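Local coordinates for virulence sensor protein BvgS (Bordetella pertussis, PDB 6ZJ8), which acts as a virulence-controlling sensor histidine kinase, whose PAS domain, the part of the protein in this crystal, probably takes part in signal transduction, at residues R141-L144 against L145-L148. Numbering follows the deposited sequence.
Sequences RAEL and LRKL
OE1 of E143 is the meeting point of two cationic side chains from the next turn of the helix. NZ of K147 forms a salt bridge to OE1 of E143 at 3.4 Å, and NH2 of R146 makes a long, and so weak, one to the same oxygen, at 3.7 Å. This is the i to i+3 and i to i+4 spacing of salt bridges on an alpha-helix surface. E143 and K147 run side by side in the same direction; both have CG anti to the carbonyl carbon (chi1 -74° in E143, -68° in K147), and the lysine chain, extended from CB through chi3, lays CE 3.0 Å from OE1 of E143. R146, one residue earlier, reaches that oxygen beside the lysine: bent at chi2 and chi3, its chain folds the guanidinium back so that one face lies over CG of K147, 4.2 Å away, while E143 OE1 approaches it obliquely. R146 NH1 also makes a weak, long ion pair with D150. Beneath this network the backbone is regular alpha-helix, with R146 N hydrogen-bonded to A142 O and K147 N to E143 O, each at 2.8 Å. The turn belongs to exposed helix 138-155, which follows strand 128-137, the last of the antiparallel PAS sheet, and projects from the domain body. At the end nearer the sheet, R141 reaches back to hydrogen-bond N35 through NH2, linking the emerging helix to the segment between helix 17-31 and strand 37-41.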
loop_
_atom_site.group_PDB
_atom_site.type_symbol
_atom_site.label_atom_id
_atom_site.label_comp_id
_atom_site.label_asym_id
_atom_site.label_seq_id
_atom_site.Cartn_x
_atom_site.Cartn_y
_atom_site.Cartn_z
ATOM N N ARG A 141 -0.515 -12.562 -9.430
ATOM C CA ARG A 141 -0.042 -13.933 -9.267
ATOM C C ARG A 141 -0.827 -14.899 -10.144
ATOM O O ARG A 141 -0.245 -15.785 -10.780
ATOM C CB ARG A 141 -0.148 -14.356 -7.803
ATOM C CG ARG A 141 0.989 -13.881 -6.925
ATOM C CD ARG A 141 0.913 -12.398 -6.652
ATOM N NE ARG A 141 1.966 -11.971 -5.734
ATOM C CZ ARG A 141 2.339 -10.708 -5.557
ATOM N NH1 ARG A 141 1.749 -9.735 -6.239
ATOM N NH2 ARG A 141 3.307 -10.418 -4.699
ATOM N N ALA A 142 -2.152 -14.752 -10.179
ATOM C CA ALA A 142 -2.978 -15.651 -10.977
ATOM C C ALA A 142 -2.651 -15.529 -12.460
ATOM O O ALA A 142 -2.610 -16.536 -13.177
ATOM C CB ALA A 142 -4.459 -15.364 -10.720
ATOM N N GLU A 143 -2.407 -14.306 -12.939
ATOM C CA GLU A 143 -2.035 -14.127 -14.340
ATOM C C GLU A 143 -0.789 -14.930 -14.683
ATOM O O GLU A 143 -0.716 -15.558 -15.745
ATOM C CB GLU A 143 -1.800 -12.649 -14.653
ATOM C CG GLU A 143 -3.063 -11.811 -14.746
ATOM C CD GLU A 143 -3.120 -10.956 -16.002
ATOM O OE1 GLU A 143 -2.568 -11.369 -17.045
ATOM O OE2 GLU A 143 -3.723 -9.865 -15.945
ATOM N N LEU A 144 0.209 -14.911 -13.798
ATOM C CA LEU A 144 1.439 -15.648 -14.058
ATOM C C LEU A 144 1.159 -17.141 -14.178
ATOM O O LEU A 144 1.607 -17.794 -15.126
ATOM C CB LEU A 144 2.453 -15.369 -12.950
ATOM C CG LEU A 144 3.825 -16.019 -13.124
ATOM C CD1 LEU A 144 4.513 -15.486 -14.371
ATOM C CD2 LEU A 144 4.684 -15.779 -11.891
ATOM N N LEU A 145 0.409 -17.696 -13.221
ATOM C CA LEU A 145 0.071 -19.116 -13.275
ATOM C C LEU A 145 -0.757 -19.440 -14.511
ATOM O O LEU A 145 -0.548 -20.474 -15.155
ATOM C CB LEU A 145 -0.688 -19.521 -12.011
ATOM C CG LEU A 145 0.073 -19.412 -10.689
ATOM C CD1 LEU A 145 -0.895 -19.485 -9.523
ATOM C CD2 LEU A 145 1.118 -20.506 -10.580
ATOM N N ARG A 146 -1.709 -18.569 -14.853
ATOM C CA ARG A 146 -2.546 -18.808 -16.024
ATOM C C ARG A 146 -1.716 -18.793 -17.303
ATOM O O ARG A 146 -1.914 -19.632 -18.189
ATOM C CB ARG A 146 -3.660 -17.760 -16.083
ATOM C CG ARG A 146 -4.806 -18.090 -17.037
ATOM C CD ARG A 146 -4.622 -17.443 -18.400
ATOM N NE ARG A 146 -4.481 -15.991 -18.310
ATOM C CZ ARG A 146 -4.288 -15.192 -19.356
ATOM N NH1 ARG A 146 -4.216 -15.700 -20.578
ATOM N NH2 ARG A 146 -4.165 -13.884 -19.178
ATOM N N LYS A 147 -0.771 -17.854 -17.411
ATOM C CA LYS A 147 0.044 -17.764 -18.621
ATOM C C LYS A 147 0.987 -18.954 -18.746
ATOM O O LYS A 147 1.234 -19.440 -19.856
ATOM C CB LYS A 147 0.828 -16.450 -18.627
ATOM C CG LYS A 147 -0.057 -15.219 -18.784
ATOM C CD LYS A 147 0.690 -13.920 -18.519
ATOM C CE LYS A 147 -0.273 -12.743 -18.494
ATOM N NZ LYS A 147 -0.994 -12.567 -19.784
ATOM N N LEU A 148 1.522 -19.440 -17.623
ATOM C CA LEU A 148 2.415 -20.592 -17.682
ATOM C C LEU A 148 1.642 -21.868 -17.993
ATOM O O LEU A 148 2.113 -22.712 -18.762
ATOM C CB LEU A 148 3.186 -20.732 -16.368
ATOM C CG LEU A 148 4.265 -21.818 -16.320
ATOM C CD1 LEU A 148 5.295 -21.621 -17.421
ATOM C CD2 LEU A 148 4.946 -21.834 -14.962
#